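Local structure of peptidoglycan-N-acetylglucosamine deacetylase BC_1960 (Bacillus cereus, 4L1G) at residues Phe56-Val59 with Glu60-Tyr64; Gly82-Leu85 with Glu86-Pro89; Val141-Asp144 with Glu145-Gln149; Asn210-Leu213 with Gly214-Pro218. The protein removes the acetyl group from N-acetylglucosamine residues of peptidoglycan in a zinc-dependent hydrolysis, and also acts on soluble chitin substrates and N-acetylchitooligomers. All coordinates share one frame; numbering follows the deposited sequence.

How the interactions relate
All four contacts are local and follow one another along the chain; none nests in or crosses another. Interaction 1 comes first, where the short helix 55-61 unwinds and turns back into strand 64-65, the edge of a small three-stranded sheet. Interaction 2 closes the loop between strand 74-80 and helix 89-97, beside the zinc ligand D81 and about 32 Å, centre to centre, from interaction 1. Interaction 3 starts helix 143-161, which packs against helix 177-185, as residues of interaction 1 also do. Interaction 4 ends helix 205-215 on the way to strand 221-225, and lies across the chain's centre from interaction 3.

Interaction 1. Residues Phe56-Val59 with Glu60-Tyr64; sequences FSWV and EKYAY
W58 O receives the amide of Y62 at 2.9 Å (N-H...O angle 152°), but S57 O takes E60 N at 3.2 Å, and this last helical turn is loosely held before the chain swings away. The chain then folds back through an inverse gamma turn centred on A63, which lays Y64 beneath the turn it has just left. W58 is the side chain both tyrosines meet. Y62 directs its edge at the face of the indole's five-membered ring in a T-shaped pair, planes 76° apart, with CE2 of Y62 4.0 Å from CD1 of W58. The six-membered ring of W58 in turn presents its edge to the face of Y64, an offset edge-to-face pair whose centroids are 6.0 Å apart. This aromatic cluster joins helix 55-61 to strand 64-65, the edge strand of a three-stranded parallel sheet, and rests on helix 177-185. Tyrosine suits both places because each ring packs while its hydroxyl still finds a polar partner: Y62 OH bonds E177, and Y64 OH bonds Q192. CD2 of Y64 lies 3.6 Å from CB of W58, because a chi1 of -173° swings the ring back toward the helix. CG1 of V59 comes within 4.0 Å of CD2 of Y64, and one water donates to both V59 O and Y64 O.

Interaction 2. Residues Gly82-Leu85 with Glu86-Pro89; sequences GPDL and EFTP
D84 turns its carboxylate back over the loop, and its two oxygens together receive four hydrogen bonds from the residues that follow. OD1 of D84 takes the amide of F87 at 2.8 Å on its syn side, close to the carboxylate plane. It also accepts from E86 N at 3.1 Å, but that donor stands well above the plane, 75° out of it. Accepting N-H groups two and three residues on makes this an Asx motif. OD2 of D84 is gripped twice by one residue: T88 N arrives on the syn side at 2.7 Å, and T88 OG1 donates at 2.6 Å nearly along the C-O axis. The carboxylate gets there because chi1 of D84 (75°) sets CG between the backbone N and carbonyl carbon, facing the amides of E86, F87 and T88. Aspartate suits the place, being short enough to turn back on its own loop and carrying two acceptors for three amides and a hydroxyl. Those donors should stabilise its charged form. The F87 ring lies obliquely beside the carboxylate, CD2 3.4 Å from OD1 of D84, and P89 lays CG 3.4 Å from L85 O. Proline fits the first turn of a helix, where an amide hydrogen is not needed. The loop leaves strand 74-80 through the family's TFDDGP motif beside the zinc ligand D81, passes a cis peptide bond before P83, whose ring packs on helix 115-123, and delivers the chain into helix 89-97.

Interaction 3. Residues Val141-Asp144 with Glu145-Gln149; sequences VNED and EYRNQ
N142 caps the start of the helix with its side chain: OD1 accepts the amide of E145 at 3.1 Å, nearly in line with its own C=O bond. A chi1 of 55° brings the amide group round to face that N-H, one of the first-turn N-H groups that lack the usual i-4 carbonyl partner. Asparagine is short and carries the required acceptor. The main chain takes over at once, N142 O receiving Y146 N at 3.0 Å and E143 O receiving R147 N at 2.9 Å. E143 and R147 also form a salt bridge, OE2 of E143 to NE of R147 at 3.5 Å, but the oxygen lies far from the guanidinium plane and no N-H points at it, so the attraction is electrostatic alone. R147 has a second partner in a cation-pi contact with W182. Water bridges D144 OD2 to R147 NH1, weakly on the arginine side. One turn on, Q149 NE2 donates to OE1 of E145 at 2.8 Å, while OE1 of Q149 accepts from the amides of Y133 and S134, in the loop between the zinc ligands H131 and H135. Of the apolar atoms, CG2 of V141 packs on CB of Y146 (3.8 Å), just outside the first turn. A capping asparagine followed by i to i+4 bonds is the classic N-cap of an alpha-helix, here helix 143-161, which lies against helix 177-185.

Interaction 4. Residues Asn210-Leu213 with Gly214-Pro218; sequences NNVL and GNSFP
N215 and N211 meet at the end of helix 205-215, one turn apart. From the backbone of N215, CB lies 3.6 Å from N211 O, out beyond the oxygen that the side chain will bind. A chi1 of -61° turns CG away from the carbonyl carbon and back toward the preceding turn, which leaves it at a similar distance from the same oxygen. At the tip, ND2 of N215 donates to N211 O at 2.8 Å with an N-H...O angle of 156°, and its approach is tilted only modestly from the carbonyl plane. OD1 of N211 also comes within 3.0 Å of ND2 of N215, with the two amide planes 75° apart; the other end of the N211 amide, ND2, is bonded to D196 O. The main-chain bonds to N211 O from G214 N and N215 N are both weak, so the side-chain amide supplies the straighter bond. V212 O is met twice from opposite faces of its plane, by N215 N at 3.2 Å and by the hydroxyl of S216 at 2.7 Å. Serine suits this buried spot: OG is small enough to sit 3.4 Å from CG1 of V212, while S216 and V212 both pack on I222 of strand 221-225, the next strand of this beta-alpha-beta unit. The chemistry implies that, where regular helix bonding fades, the N215 amide and the S216 hydroxyl probably supplement the weak or shared main-chain bonds to N211 O and V212 O, while a water links L213 O to S216 O.

Interaction 1. Residues Phe56-Val59 with Glu60-Tyr64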
loop_
_atom_site.group_PDB
_atom_site.type_symbol
_atom_site.label_atom_id
_atom_site.label_comp_id
_atom_site.label_asym_id
_atom_site.label_seq_id
_atom_site.Cartn_x
_atom_site.Cartn_y
_atom_site.Cartn_z
ATOM N N PHE A 56 -18.093 -3.147 -6.322
ATOM C CA PHE A 56 -18.690 -1.816 -6.359
ATOM C C PHE A 56 -19.596 -1.562 -5.160
ATOM O O PHE A 56 -19.414 -0.584 -4.439
ATOM C CB PHE A 56 -19.446 -1.585 -7.668
ATOM C CG PHE A 56 -18.573 -1.116 -8.792
ATOM C CD1 PHE A 56 -18.590 0.211 -9.190
ATOM C CD2 PHE A 56 -17.723 -1.995 -9.442
ATOM C CE1 PHE A 56 -17.787 0.648 -10.225
ATOM C CE2 PHE A 56 -16.915 -1.566 -10.475
ATOM C CZ PHE A 56 -16.947 -0.242 -10.869
ATOM N N SER A 57 -20.562 -2.447 -4.937
ATOM C CA SER A 57 -21.496 -2.271 -3.831
ATOM C C SER A 57 -20.816 -2.391 -2.465
ATOM O O SER A 57 -21.355 -1.935 -1.455
ATOM C CB SER A 57 -22.673 -3.244 -3.945
ATOM O OG SER A 57 -22.226 -4.575 -4.116
ATOM N N TRP A 58 -19.628 -2.986 -2.440
ATOM C CA TRP A 58 -18.882 -3.149 -1.195
ATOM C C TRP A 58 -18.349 -1.835 -0.617
ATOM O O TRP A 58 -18.091 -1.751 0.584
ATOM C CB TRP A 58 -17.738 -4.151 -1.371
ATOM C CG TRP A 58 -18.205 -5.568 -1.519
ATOM C CD1 TRP A 58 -19.484 -6.026 -1.395
ATOM C CD2 TRP A 58 -17.397 -6.711 -1.825
ATOM N NE1 TRP A 58 -19.523 -7.383 -1.604
ATOM C CE2 TRP A 58 -18.255 -7.828 -1.872
ATOM C CE3 TRP A 58 -16.033 -6.898 -2.067
ATOM C CZ2 TRP A 58 -17.794 -9.114 -2.147
ATOM C CZ3 TRP A 58 -15.576 -8.177 -2.341
ATOM C CH2 TRP A 58 -16.454 -9.268 -2.377
ATOM N N VAL A 59 -18.185 -0.813 -1.458
ATOM C CA VAL A 59 -17.703 0.481 -0.969
ATOM C C VAL A 59 -18.800 1.226 -0.211
ATOM O O VAL A 59 -18.524 2.150 0.558
ATOM C CB VAL A 59 -17.133 1.384 -2.103
ATOM C CG1 VAL A 59 -16.124 0.620 -2.950
ATOM C CG2 VAL A 59 -18.252 1.958 -2.968
ATOM N N GLU A 60 -20.045 0.810 -0.423
ATOM C CA GLU A 60 -21.188 1.419 0.248
ATOM C C GLU A 60 -21.529 0.697 1.546
ATOM O O GLU A 60 -22.184 1.261 2.422
ATOM C CB GLU A 60 -22.414 1.413 -0.667
ATOM C CG GLU A 60 -22.272 2.263 -1.914
ATOM C CD GLU A 60 -23.543 2.296 -2.745
ATOM O OE1 GLU A 60 -23.694 3.225 -3.562
ATOM O OE2 GLU A 60 -24.391 1.394 -2.584
ATOM N N LYS A 61 -21.081 -0.548 1.666
ATOM C CA LYS A 61 -21.471 -1.390 2.792
ATOM C C LYS A 61 -20.347 -1.578 3.809
ATOM O O LYS A 61 -20.605 -1.728 5.001
ATOM C CB LYS A 61 -21.967 -2.747 2.287
ATOM C CG LYS A 61 -22.638 -3.609 3.344
ATOM C CD LYS A 61 -23.322 -4.815 2.711
ATOM C CE LYS A 61 -23.893 -5.760 3.762
ATOM N NZ LYS A 61 -24.934 -5.109 4.607
ATOM N N TYR A 62 -19.105 -1.559 3.337
ATOM C CA TYR A 62 -17.962 -1.824 4.204
ATOM C C TYR A 62 -16.894 -0.737 4.122
ATOM O O TYR A 62 -16.951 0.147 3.266
ATOM C CB TYR A 62 -17.340 -3.175 3.853
ATOM C CG TYR A 62 -18.330 -4.316 3.827
ATOM C CD1 TYR A 62 -18.828 -4.855 5.005
ATOM C CD2 TYR A 62 -18.761 -4.858 2.623
ATOM C CE1 TYR A 62 -19.735 -5.899 4.987
ATOM C CE2 TYR A 62 -19.666 -5.903 2.594
ATOM C CZ TYR A 62 -20.148 -6.420 3.780
ATOM O OH TYR A 62 -21.050 -7.460 3.757
ATOM N N ALA A 63 -15.919 -0.810 5.024
ATOM C CA ALA A 63 -14.755 0.065 4.961
ATOM C C ALA A 63 -13.849 -0.430 3.840
ATOM O O ALA A 63 -12.948 -1.236 4.064
ATOM C CB ALA A 63 -14.016 0.067 6.290
ATOM N N TYR A 64 -14.097 0.065 2.631
ATOM C CA TYR A 64 -13.512 -0.510 1.427
ATOM C C TYR A 64 -13.505 0.530 0.305
ATOM O O TYR A 64 -14.540 1.122 -0.004
ATOM C CB TYR A 64 -14.340 -1.732 1.023
ATOM C CG TYR A 64 -13.797 -2.558 -0.121
ATOM C CD1 TYR A 64 -12.631 -3.298 0.020
ATOM C CD2 TYR A 64 -14.479 -2.632 -1.331
ATOM C CE1 TYR A 64 -12.144 -4.066 -1.019
ATOM C CE2 TYR A 64 -14.001 -3.400 -2.375
ATOM C CZ TYR A 64 -12.833 -4.115 -2.213
ATOM O OH TYR A 64 -12.352 -4.882 -3.252
HETATM O O HOH W 1 -15.953 3.292 0.884
#

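Interaction 2. Residues Gly82-Leu85 with Glu86-Pro89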
loop_
_atom_site.group_PDB
_atom_site.type_symbol
_atom_site.label_atom_id
_atom_site.label_comp_id
_atom_site.label_asym_id
_atom_site.label_seq_id
_atom_site.Cartn_x
_atom_site.Cartn_y
_atom_site.Cartn_z
ATOM N N GLY A 82 6.821 -5.385 1.009
ATOM C CA GLY A 82 8.008 -5.076 1.787
ATOM C C GLY A 82 7.947 -5.658 3.188
ATOM O O GLY A 82 6.947 -6.271 3.564
ATOM N N PRO A 83 9.023 -5.472 3.971
ATOM C CA PRO A 83 10.251 -4.802 3.539
ATOM C C PRO A 83 11.193 -5.763 2.829
ATOM O O PRO A 83 10.964 -6.970 2.834
ATOM C CB PRO A 83 10.878 -4.368 4.861
ATOM C CG PRO A 83 10.471 -5.435 5.809
ATOM C CD PRO A 83 9.071 -5.826 5.400
ATOM N N ASP A 84 12.239 -5.220 2.219
ATOM C CA ASP A 84 13.303 -6.034 1.652
ATOM C C ASP A 84 14.626 -5.305 1.831
ATOM O O ASP A 84 14.658 -4.188 2.342
ATOM C CB ASP A 84 13.050 -6.323 0.172
ATOM C CG ASP A 84 13.325 -5.123 -0.712
ATOM O OD1 ASP A 84 14.087 -5.269 -1.690
ATOM O OD2 ASP A 84 12.774 -4.038 -0.432
ATOM N N LEU A 85 15.714 -5.933 1.402
ATOM C CA LEU A 85 17.046 -5.377 1.599
ATOM C C LEU A 85 17.432 -4.338 0.551
ATOM O O LEU A 85 18.209 -3.427 0.832
ATOM C CB LEU A 85 18.084 -6.500 1.622
ATOM C CG LEU A 85 18.783 -6.780 2.954
ATOM C CD1 LEU A 85 17.944 -6.305 4.131
ATOM C CD2 LEU A 85 19.080 -8.264 3.074
ATOM N N GLU A 86 16.893 -4.468 -0.657
ATOM C CA GLU A 86 17.318 -3.600 -1.747
ATOM C C GLU A 86 16.338 -2.474 -2.082
ATOM O O GLU A 86 16.680 -1.299 -1.974
ATOM C CB GLU A 86 17.622 -4.415 -3.004
ATOM C CG GLU A 86 18.211 -3.581 -4.126
ATOM C CD GLU A 86 18.464 -4.378 -5.387
ATOM O OE1 GLU A 86 18.871 -3.769 -6.400
ATOM O OE2 GLU A 86 18.257 -5.610 -5.368
ATOM N N PHE A 87 15.126 -2.835 -2.486
ATOM C CA PHE A 87 14.189 -1.856 -3.037
ATOM C C PHE A 87 13.570 -0.910 -2.012
ATOM O O PHE A 87 13.462 0.287 -2.265
ATOM C CB PHE A 87 13.112 -2.547 -3.876
ATOM C CG PHE A 87 13.670 -3.371 -4.996
ATOM C CD1 PHE A 87 14.415 -2.776 -6.002
ATOM C CD2 PHE A 87 13.462 -4.740 -5.039
ATOM C CE1 PHE A 87 14.940 -3.529 -7.033
ATOM C CE2 PHE A 87 13.983 -5.497 -6.068
ATOM C CZ PHE A 87 14.725 -4.892 -7.066
ATOM N N THR A 88 13.169 -1.437 -0.860
ATOM C CA THR A 88 12.588 -0.598 0.188
ATOM C C THR A 88 13.491 0.568 0.641
ATOM O O THR A 88 13.017 1.699 0.745
ATOM C CB THR A 88 12.096 -1.422 1.402
ATOM O OG1 THR A 88 11.198 -2.445 0.954
ATOM C CG2 THR A 88 11.378 -0.527 2.402
ATOM N N PRO A 89 14.789 0.309 0.900
ATOM C CA PRO A 89 15.639 1.457 1.245
ATOM C C PRO A 89 15.776 2.474 0.108
ATOM O O PRO A 89 15.801 3.675 0.368
ATOM C CB PRO A 89 16.998 0.810 1.539
ATOM C CG PRO A 89 16.668 -0.582 1.942
ATOM C CD PRO A 89 15.506 -0.968 1.083
#

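Interaction 3. Residues Val141-Asp144 with Glu145-Gln149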
loop_
_atom_site.group_PDB
_atom_site.type_symbol
_atom_site.label_atom_id
_atom_site.label_comp_id
_atom_site.label_asym_id
_atom_site.label_seq_id
_atom_site.Cartn_x
_atom_site.Cartn_y
_atom_site.Cartn_z
ATOM N N VAL A 141 -8.782 -19.254 1.120
ATOM C CA VAL A 141 -8.609 -19.659 2.513
ATOM C C VAL A 141 -9.917 -19.598 3.296
ATOM O O VAL A 141 -10.846 -18.890 2.910
ATOM C CB VAL A 141 -7.553 -18.793 3.238
ATOM C CG1 VAL A 141 -6.253 -18.767 2.449
ATOM C CG2 VAL A 141 -8.078 -17.383 3.465
ATOM N N ASN A 142 -9.988 -20.349 4.392
ATOM C CA ASN A 142 -11.130 -20.252 5.294
ATOM C C ASN A 142 -10.956 -19.100 6.279
ATOM O O ASN A 142 -9.880 -18.508 6.363
ATOM C CB ASN A 142 -11.405 -21.584 6.011
ATOM C CG ASN A 142 -10.193 -22.122 6.763
ATOM O OD1 ASN A 142 -9.517 -21.396 7.488
ATOM N ND2 ASN A 142 -9.923 -23.410 6.594
ATOM N N GLU A 143 -12.017 -18.780 7.014
ATOM C CA GLU A 143 -12.015 -17.629 7.916
ATOM C C GLU A 143 -10.913 -17.684 8.973
ATOM O O GLU A 143 -10.305 -16.662 9.290
ATOM C CB GLU A 143 -13.384 -17.457 8.579
ATOM C CG GLU A 143 -14.476 -16.968 7.637
ATOM C CD GLU A 143 -14.286 -15.521 7.212
ATOM O OE1 GLU A 143 -14.818 -15.137 6.146
ATOM O OE2 GLU A 143 -13.611 -14.765 7.945
ATOM N N ASP A 144 -10.654 -18.873 9.510
ATOM C CA ASP A 144 -9.621 -19.041 10.531
ATOM C C ASP A 144 -8.239 -18.672 10.006
ATOM O O ASP A 144 -7.478 -17.982 10.681
ATOM C CB ASP A 144 -9.607 -20.471 11.074
ATOM C CG ASP A 144 -10.821 -20.783 11.923
ATOM O OD1 ASP A 144 -11.101 -21.980 12.140
ATOM O OD2 ASP A 144 -11.497 -19.830 12.370
ATOM N N GLU A 145 -7.919 -19.137 8.803
ATOM C CA GLU A 145 -6.637 -18.825 8.184
ATOM C C GLU A 145 -6.528 -17.341 7.842
ATOM O O GLU A 145 -5.495 -16.718 8.084
ATOM C CB GLU A 145 -6.419 -19.678 6.932
ATOM C CG GLU A 145 -5.208 -19.272 6.095
ATOM C CD GLU A 145 -3.875 -19.539 6.781
ATOM O OE1 GLU A 145 -2.834 -19.140 6.216
ATOM O OE2 GLU A 145 -3.862 -20.147 7.873
ATOM N N TYR A 146 -7.598 -16.786 7.281
ATOM C CA TYR A 146 -7.655 -15.364 6.960
ATOM C C TYR A 146 -7.403 -14.499 8.192
ATOM O O TYR A 146 -6.538 -13.624 8.181
ATOM C CB TYR A 146 -9.008 -15.018 6.341
ATOM C CG TYR A 146 -9.366 -13.548 6.403
ATOM C CD1 TYR A 146 -8.703 -12.615 5.618
ATOM C CD2 TYR A 146 -10.381 -13.098 7.238
ATOM C CE1 TYR A 146 -9.032 -11.275 5.669
ATOM C CE2 TYR A 146 -10.716 -11.762 7.296
ATOM C CZ TYR A 146 -10.041 -10.854 6.509
ATOM O OH TYR A 146 -10.376 -9.520 6.563
ATOM N N ARG A 147 -8.156 -14.759 9.256
ATOM C CA ARG A 147 -8.017 -14.006 10.495
ATOM C C ARG A 147 -6.638 -14.198 11.119
ATOM O O ARG A 147 -6.057 -13.255 11.656
ATOM C CB ARG A 147 -9.129 -14.379 11.476
ATOM C CG ARG A 147 -10.503 -13.943 10.992
ATOM C CD ARG A 147 -11.632 -14.528 11.819
ATOM N NE ARG A 147 -12.933 -14.122 11.290
ATOM C CZ ARG A 147 -14.101 -14.578 11.734
ATOM N NH1 ARG A 147 -14.139 -15.466 12.718
ATOM N NH2 ARG A 147 -15.233 -14.150 11.189
ATOM N N ASN A 148 -6.112 -15.415 11.026
ATOM C CA ASN A 148 -4.763 -15.702 11.504
ATOM C C ASN A 148 -3.705 -14.907 10.740
ATOM O O ASN A 148 -2.776 -14.369 11.338
ATOM C CB ASN A 148 -4.465 -17.199 11.408
ATOM C CG ASN A 148 -3.179 -17.583 12.115
ATOM O OD1 ASN A 148 -2.872 -17.070 13.192
ATOM N ND2 ASN A 148 -2.417 -18.487 11.508
ATOM N N GLN A 149 -3.853 -14.843 9.418
ATOM C CA GLN A 149 -2.934 -14.089 8.567
ATOM C C GLN A 149 -2.884 -12.620 8.972
ATOM O O GLN A 149 -1.808 -12.032 9.094
ATOM C CB GLN A 149 -3.345 -14.201 7.094
ATOM C CG GLN A 149 -3.059 -15.552 6.451
ATOM C CD GLN A 149 -1.616 -15.704 6.007
ATOM O OE1 GLN A 149 -0.930 -14.719 5.733
ATOM N NE2 GLN A 149 -1.149 -16.945 5.930
HETATM O O HOH W 2 -12.706 -17.643 12.565
#

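Interaction 4. Residues Asn210-Leu213 with Gly214-Pro218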
loop_
_atom_site.group_PDB
_atom_site.type_symbol
_atom_site.label_atom_id
_atom_site.label_comp_id
_atom_site.label_asym_id
_atom_site.label_seq_id
_atom_site.Cartn_x
_atom_site.Cartn_y
_atom_site.Cartn_z
ATOM N N ASN A 210 4.781 6.879 -17.973
ATOM C CA ASN A 210 3.756 7.198 -18.962
ATOM C C ASN A 210 2.413 6.585 -18.589
ATOM O O ASN A 210 1.358 7.177 -18.820
ATOM C CB ASN A 210 4.178 6.732 -20.358
ATOM C CG ASN A 210 5.401 7.467 -20.877
ATOM O OD1 ASN A 210 5.766 8.531 -20.372
ATOM N ND2 ASN A 210 6.037 6.902 -21.897
ATOM N N ASN A 211 2.467 5.392 -18.007
ATOM C CA ASN A 211 1.278 4.712 -17.522
ATOM C C ASN A 211 0.620 5.495 -16.391
ATOM O O ASN A 211 -0.567 5.816 -16.458
ATOM C CB ASN A 211 1.645 3.298 -17.062
ATOM C CG ASN A 211 0.475 2.555 -16.440
ATOM O OD1 ASN A 211 -0.689 2.874 -16.686
ATOM N ND2 ASN A 211 0.785 1.550 -15.629
ATOM N N VAL A 212 1.400 5.804 -15.357
ATOM C CA VAL A 212 0.892 6.524 -14.191
ATOM C C VAL A 212 0.330 7.899 -14.548
ATOM O O VAL A 212 -0.769 8.250 -14.128
ATOM C CB VAL A 212 1.979 6.681 -13.099
ATOM C CG1 VAL A 212 1.508 7.621 -12.001
ATOM C CG2 VAL A 212 2.346 5.328 -12.517
ATOM N N LEU A 213 1.083 8.669 -15.329
ATOM C CA LEU A 213 0.663 10.019 -15.703
ATOM C C LEU A 213 -0.564 10.018 -16.609
ATOM O O LEU A 213 -1.331 10.982 -16.631
ATOM C CB LEU A 213 1.809 10.778 -16.380
ATOM C CG LEU A 213 2.621 11.716 -15.485
ATOM C CD1 LEU A 213 1.738 12.835 -14.948
ATOM C CD2 LEU A 213 3.269 10.951 -14.343
ATOM N N GLY A 214 -0.743 8.935 -17.356
ATOM C CA GLY A 214 -1.866 8.826 -18.264
ATOM C C GLY A 214 -3.146 8.392 -17.579
ATOM O O GLY A 214 -4.236 8.591 -18.115
ATOM N N ASN A 215 -3.022 7.803 -16.390
ATOM C CA ASN A 215 -4.182 7.234 -15.705
ATOM C C ASN A 215 -4.429 7.769 -14.295
ATOM O O ASN A 215 -5.294 7.258 -13.581
ATOM C CB ASN A 215 -4.084 5.705 -15.668
ATOM C CG ASN A 215 -4.061 5.088 -17.055
ATOM O OD1 ASN A 215 -5.106 4.911 -17.685
ATOM N ND2 ASN A 215 -2.868 4.759 -17.540
ATOM N N SER A 216 -3.679 8.791 -13.894
ATOM C CA SER A 216 -3.830 9.351 -12.553
ATOM C C SER A 216 -4.772 10.550 -12.507
ATOM O O SER A 216 -4.724 11.434 -13.364
ATOM C CB SER A 216 -2.472 9.716 -11.944
ATOM O OG SER A 216 -1.731 8.547 -11.625
ATOM N N PHE A 217 -5.624 10.567 -11.488
ATOM C CA PHE A 217 -6.605 11.623 -11.295
ATOM C C PHE A 217 -6.595 12.016 -9.824
ATOM O O PHE A 217 -5.979 11.329 -9.011
ATOM C CB PHE A 217 -7.994 11.117 -11.697
ATOM C CG PHE A 217 -8.101 10.733 -13.143
ATOM C CD1 PHE A 217 -8.495 11.663 -14.092
ATOM C CD2 PHE A 217 -7.798 9.445 -13.557
ATOM C CE1 PHE A 217 -8.589 11.313 -15.424
ATOM C CE2 PHE A 217 -7.888 9.091 -14.888
ATOM C CZ PHE A 217 -8.282 10.025 -15.823
ATOM N N PRO A 218 -7.257 13.133 -9.476
ATOM C CA PRO A 218 -7.468 13.430 -8.056
ATOM C C PRO A 218 -8.103 12.242 -7.339
ATOM O O PRO A 218 -9.165 11.773 -7.750
ATOM C CB PRO A 218 -8.447 14.602 -8.098
ATOM C CG PRO A 218 -8.106 15.314 -9.367
ATOM C CD PRO A 218 -7.700 14.242 -10.344
HETATM O O HOH W 3 -2.249 12.504 -14.453
#